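Local coordinates for protein apoptosis regulator ced-9 (PDB 1OHU) that restrains programmed cell death in the nematode by sequestering the caspase activator CED-4 until EGL-1 binds and releases it, at residues A[23-26]-A[31-34]; A[53-58]-A[166-171]. The protein carries 3 engineered substitutions. All coordinates share one frame; numbering follows the deposited sequence.

Interaction 1: A[23-26]-A[31-34]; sequences HRIR and EWFG
Arg26 NH2 donates to Glu31 OE2 at 2.6 Å, and beside that bond Arg26 NE donates to Glu31 OE1 at 2.7 Å. The guanidinium thus presents the side that carries NE and NH2, one nitrogen to each carboxylate oxygen. OE2 takes its hydrogen through the syn lone pair, while OE1 is met on its syn side, somewhat out of the carboxylate plane. The guanidinium and carboxylate planes are turned 40° against each other, and the paired bonds of this salt bridge are not coplanar. Both side chains run the same way, side by side: Arg26 is extended from CG to NE, and a bend at chi2 of Glu31 (63°) brings its carboxylate round to the arginine.

On the buried side of the turn, Ile25 CD1 reaches Trp32 CB at 3.6 Å and approaches the indole obliquely near CG. Its other branch, CG2, lies 3.9 Å from Glu31 N, against the backbone of the returning chain. Met119 touches both Ile25 and Trp32, and Val128 and Phe132 of helix 128-144 touch the Trp32 side chain, carrying this apolar layer into the helical bundle. Residues 23-26, Glu31 and Trp32 fall in the predicted BH4 motif, where the chain leaves helix 13-27 and folds back. Two bonds between opposite charges hold the Arg26 and Glu31 end groups against free rotation, and each charge probably steadies the other at this partly exposed edge.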
loop_
_atom_site.group_PDB
_atom_site.type_symbol
_atom_site.label_atom_id
_atom_site.label_comp_id
_atom_site.label_asym_id
_atom_site.label_seq_id
_atom_site.Cartn_x
_atom_site.Cartn_y
_atom_site.Cartn_z
ATOM N N HIS A 23 -4.907 -5.995 -6.747
ATOM C CA HIS A 23 -4.621 -7.335 -6.257
ATOM C C HIS A 23 -5.331 -7.657 -4.944
ATOM O O HIS A 23 -5.904 -8.737 -4.786
ATOM C CB HIS A 23 -3.114 -7.507 -6.078
ATOM C CG HIS A 23 -2.736 -8.751 -5.341
ATOM N ND1 HIS A 23 -2.869 -10.010 -5.887
ATOM C CD2 HIS A 23 -2.273 -8.931 -4.081
ATOM C CE1 HIS A 23 -2.504 -10.913 -4.993
ATOM N NE2 HIS A 23 -2.139 -10.284 -3.889
ATOM N N ARG A 24 -5.301 -6.727 -3.998
ATOM C CA ARG A 24 -5.950 -6.970 -2.720
ATOM C C ARG A 24 -7.467 -7.068 -2.870
ATOM O O ARG A 24 -8.119 -7.872 -2.200
ATOM C CB ARG A 24 -5.584 -5.877 -1.709
ATOM C CG ARG A 24 -6.126 -6.160 -0.308
ATOM C CD ARG A 24 -5.695 -7.534 0.197
ATOM N NE ARG A 24 -6.278 -7.842 1.503
ATOM C CZ ARG A 24 -7.539 -8.221 1.699
ATOM N NH1 ARG A 24 -8.374 -8.354 0.678
ATOM N NH2 ARG A 24 -7.970 -8.459 2.928
ATOM N N ILE A 25 -8.028 -6.257 -3.758
ATOM C CA ILE A 25 -9.464 -6.283 -4.000
ATOM C C ILE A 25 -9.855 -7.597 -4.682
ATOM O O ILE A 25 -10.890 -8.180 -4.371
ATOM C CB ILE A 25 -9.884 -5.109 -4.892
ATOM C CG1 ILE A 25 -9.742 -3.796 -4.108
ATOM C CG2 ILE A 25 -11.306 -5.322 -5.404
ATOM C CD1 ILE A 25 -9.991 -2.547 -4.943
ATOM N N ARG A 26 -9.032 -8.060 -5.619
ATOM C CA ARG A 26 -9.324 -9.317 -6.308
ATOM C C ARG A 26 -9.169 -10.474 -5.331
ATOM O O ARG A 26 -9.836 -11.493 -5.455
ATOM C CB ARG A 26 -8.392 -9.500 -7.506
ATOM C CG ARG A 26 -8.781 -8.649 -8.699
ATOM C CD ARG A 26 -7.774 -8.724 -9.836
ATOM N NE ARG A 26 -8.300 -8.038 -11.019
ATOM C CZ ARG A 26 -7.586 -7.694 -12.088
ATOM N NH1 ARG A 26 -6.282 -7.962 -12.149
ATOM N NH2 ARG A 26 -8.184 -7.087 -13.106
ATOM N N GLU A 31 -13.630 -6.894 -8.062
ATOM C CA GLU A 31 -12.903 -6.313 -9.182
ATOM C C GLU A 31 -13.042 -4.795 -9.198
ATOM O O GLU A 31 -14.155 -4.266 -9.289
ATOM C CB GLU A 31 -13.448 -6.916 -10.484
ATOM C CG GLU A 31 -12.760 -6.489 -11.786
ATOM C CD GLU A 31 -11.286 -6.912 -11.868
ATOM O OE1 GLU A 31 -10.940 -8.035 -11.437
ATOM O OE2 GLU A 31 -10.473 -6.120 -12.379
ATOM N N TRP A 32 -11.911 -4.102 -9.101
ATOM C CA TRP A 32 -11.901 -2.639 -9.093
ATOM C C TRP A 32 -12.049 -2.115 -10.509
ATOM O O TRP A 32 -11.061 -1.940 -11.216
ATOM C CB TRP A 32 -10.594 -2.118 -8.473
ATOM C CG TRP A 32 -10.517 -0.611 -8.368
ATOM C CD1 TRP A 32 -11.560 0.280 -8.458
ATOM C CD2 TRP A 32 -9.339 0.178 -8.132
ATOM N NE1 TRP A 32 -11.102 1.563 -8.294
ATOM C CE2 TRP A 32 -9.745 1.532 -8.093
ATOM C CE3 TRP A 32 -7.982 -0.129 -7.952
ATOM C CZ2 TRP A 32 -8.841 2.582 -7.881
ATOM C CZ3 TRP A 32 -7.078 0.919 -7.740
ATOM C CH2 TRP A 32 -7.512 2.254 -7.706
ATOM N N PHE A 33 -13.291 -1.863 -10.917
ATOM C CA PHE A 33 -13.579 -1.380 -12.262
ATOM C C PHE A 33 -12.965 -0.023 -12.578
ATOM O O PHE A 33 -12.630 0.259 -13.734
ATOM C CB PHE A 33 -15.100 -1.318 -12.486
ATOM C CG PHE A 33 -15.690 -2.572 -13.100
ATOM C CD1 PHE A 33 -15.329 -3.834 -12.642
ATOM C CD2 PHE A 33 -16.636 -2.483 -14.119
ATOM C CE1 PHE A 33 -15.906 -4.992 -13.196
ATOM C CE2 PHE A 33 -17.210 -3.624 -14.671
ATOM C CZ PHE A 33 -16.842 -4.882 -14.207
ATOM N N GLY A 34 -12.822 0.816 -11.558
ATOM C CA GLY A 34 -12.256 2.137 -11.767
ATOM C C GLY A 34 -10.740 2.208 -11.687
ATOM O O GLY A 34 -10.164 3.295 -11.744
#

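Interaction 2: A[53-58]-A[166-171]; sequences GTIFEK and EDYERA
Ile55 meets Tyr168 through its CG1 branch, the first point along 53-58 where this helix touches 166-171. CG1 stands over one face of the phenol ring, 3.8 Å from the ring centroid and 17° off the normal, a CH-pi contact shifted a little toward the rim. From there CD1 runs on past the ring to the root of the side chain, ending 3.4 Å from Tyr168 CB and 3.5 Å from Tyr168 CG. Isoleucine and tyrosine reach out from their helices in opposing directions and overlap alongside. With CG anti to the backbone N (chi1 178°), the ring of Tyr168 is carried toward helix 44-71.

In the all-helical Bcl-2 fold of this protein, helix 154-172 is the last helix modelled, and here its C-terminal part lies against helix 44-71. Nearest in backbone are Ile55 and Tyr168, their CA atoms 7.4 Å apart. Phe56 and Glu57 turn to another side of the same helix, where both touch Ser109 of helix 101-118; Glu57 also pairs with Arg24.

One turn on from Thr54, Lys58 comes back to the tyrosine, its chain extended beyond CG and crossing the phenol at about a right angle. Lys58 NZ donates to Tyr168 OH at 2.9 Å, and Lys58 CD lies 3.1 Å from the same oxygen, so the aliphatic chain crowds the hydroxyl that the ammonium binds. Putting an alanine at Tyr168 would probably leave Lys58 NZ without this acceptor and open a gap beside Ile55. The hydroxyl, with the lysine charge next to it, is likely to be polarised, and the bond probably helps to hold the hydroxyl end of the ring.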
loop_
_atom_site.group_PDB
_atom_site.type_symbol
_atom_site.label_atom_id
_atom_site.label_comp_id
_atom_site.label_asym_id
_atom_site.label_seq_id
_atom_site.Cartn_x
_atom_site.Cartn_y
_atom_site.Cartn_z
ATOM N N GLY A 53 2.880 -6.840 1.227
ATOM C CA GLY A 53 1.622 -6.338 1.754
ATOM C C GLY A 53 0.817 -7.446 2.406
ATOM O O GLY A 53 0.202 -7.247 3.454
ATOM N N THR A 54 0.814 -8.618 1.780
ATOM C CA THR A 54 0.098 -9.767 2.315
ATOM C C THR A 54 0.712 -10.160 3.651
ATOM O O THR A 54 0.000 -10.424 4.619
ATOM C CB THR A 54 0.184 -10.967 1.366
ATOM O OG1 THR A 54 -0.294 -10.579 0.076
ATOM C CG2 THR A 54 -0.665 -12.114 1.877
ATOM N N ILE A 55 2.039 -10.197 3.697
ATOM C CA ILE A 55 2.746 -10.540 4.922
ATOM C C ILE A 55 2.469 -9.495 5.998
ATOM O O ILE A 55 2.174 -9.837 7.144
ATOM C CB ILE A 55 4.270 -10.603 4.695
ATOM C CG1 ILE A 55 4.610 -11.747 3.742
ATOM C CG2 ILE A 55 4.990 -10.786 6.023
ATOM C CD1 ILE A 55 6.093 -11.890 3.491
ATOM N N PHE A 56 2.554 -8.224 5.627
ATOM C CA PHE A 56 2.330 -7.146 6.582
ATOM C C PHE A 56 0.916 -7.182 7.149
ATOM O O PHE A 56 0.721 -7.004 8.350
ATOM C CB PHE A 56 2.568 -5.788 5.924
ATOM C CG PHE A 56 2.624 -4.645 6.896
ATOM C CD1 PHE A 56 3.829 -4.024 7.185
ATOM C CD2 PHE A 56 1.473 -4.197 7.534
ATOM C CE1 PHE A 56 3.884 -2.969 8.095
ATOM C CE2 PHE A 56 1.519 -3.148 8.443
ATOM C CZ PHE A 56 2.722 -2.533 8.726
ATOM N N GLU A 57 -0.069 -7.403 6.283
ATOM C CA GLU A 57 -1.453 -7.443 6.729
ATOM C C GLU A 57 -1.654 -8.548 7.748
ATOM O O GLU A 57 -2.287 -8.336 8.780
ATOM C CB GLU A 57 -2.415 -7.678 5.562
ATOM C CG GLU A 57 -3.879 -7.631 6.004
ATOM C CD GLU A 57 -4.860 -7.897 4.869
ATOM O OE1 GLU A 57 -4.620 -7.429 3.731
ATOM O OE2 GLU A 57 -5.880 -8.565 5.124
ATOM N N LYS A 58 -1.125 -9.730 7.448
ATOM C CA LYS A 58 -1.262 -10.865 8.352
ATOM C C LYS A 58 -0.664 -10.572 9.716
ATOM O O LYS A 58 -1.173 -11.036 10.730
ATOM C CB LYS A 58 -0.606 -12.117 7.756
ATOM C CG LYS A 58 -1.352 -12.693 6.562
ATOM C CD LYS A 58 -0.847 -14.085 6.184
ATOM C CE LYS A 58 -1.751 -14.712 5.122
ATOM N NZ LYS A 58 -1.497 -16.171 4.914
ATOM N N GLU A 166 11.386 -14.977 1.844
ATOM C CA GLU A 166 11.874 -16.308 2.184
ATOM C C GLU A 166 11.578 -16.675 3.634
ATOM O O GLU A 166 11.126 -17.783 3.912
ATOM C CB GLU A 166 13.379 -16.398 1.920
ATOM C CG GLU A 166 13.762 -16.090 0.480
ATOM C CD GLU A 166 15.241 -16.288 0.202
ATOM O OE1 GLU A 166 16.076 -15.666 0.897
ATOM O OE2 GLU A 166 15.566 -17.064 -0.721
ATOM N N ASP A 167 11.833 -15.751 4.555
ATOM C CA ASP A 167 11.571 -16.007 5.970
ATOM C C ASP A 167 10.119 -16.440 6.144
ATOM O O ASP A 167 9.832 -17.462 6.769
ATOM C CB ASP A 167 11.828 -14.748 6.807
ATOM C CG ASP A 167 13.246 -14.229 6.670
ATOM O OD1 ASP A 167 14.195 -15.025 6.834
ATOM O OD2 ASP A 167 13.413 -13.020 6.407
ATOM N N TYR A 168 9.209 -15.650 5.582
ATOM C CA TYR A 168 7.781 -15.929 5.658
ATOM C C TYR A 168 7.473 -17.327 5.138
ATOM O O TYR A 168 6.835 -18.129 5.821
ATOM C CB TYR A 168 7.004 -14.896 4.838
ATOM C CG TYR A 168 5.505 -15.118 4.820
ATOM C CD1 TYR A 168 4.752 -15.030 5.993
ATOM C CD2 TYR A 168 4.839 -15.422 3.630
ATOM C CE1 TYR A 168 3.376 -15.238 5.982
ATOM C CE2 TYR A 168 3.462 -15.634 3.610
ATOM C CZ TYR A 168 2.738 -15.539 4.789
ATOM O OH TYR A 168 1.376 -15.742 4.778
ATOM N N GLU A 169 7.925 -17.610 3.921
ATOM C CA GLU A 169 7.699 -18.911 3.301
ATOM C C GLU A 169 8.153 -20.047 4.215
ATOM O O GLU A 169 7.381 -20.957 4.521
ATOM C CB GLU A 169 8.451 -18.992 1.972
ATOM C CG GLU A 169 8.028 -17.950 0.951
ATOM C CD GLU A 169 8.826 -18.041 -0.337
ATOM O OE1 GLU A 169 10.069 -17.919 -0.278
ATOM O OE2 GLU A 169 8.210 -18.232 -1.408
ATOM N N ARG A 170 9.410 -19.982 4.649
ATOM C CA ARG A 170 9.978 -20.998 5.527
ATOM C C ARG A 170 9.205 -21.071 6.839
ATOM O O ARG A 170 8.919 -22.158 7.347
ATOM C CB ARG A 170 11.446 -20.685 5.802
ATOM N N ALA A 171 8.866 -19.906 7.379
ATOM C CA ALA A 171 8.130 -19.826 8.635
ATOM C C ALA A 171 6.771 -20.519 8.538
ATOM O O ALA A 171 6.429 -21.355 9.373
ATOM C CB ALA A 171 7.943 -18.367 9.033
#

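From the N terminus, the chain passes through helix 13-27 and turns straight back on itself, and interaction 1 closes that short loop with four residues between its segments. It is complete before helix 44-71 begins. Interaction 2 then closes a much longer loop, from helix 44-71 across 107 residues to helix 154-172 near the C-terminal end. The two are in series, neither nested nor crossed. Their centres lie 22 Å apart, yet a direct tie joins them: Arg24 NE and Glu57 OE1 form a salt bridge at 2.8 Å. Through it, the BH4 helix, helix 44-71 and the final helix are connected in turn.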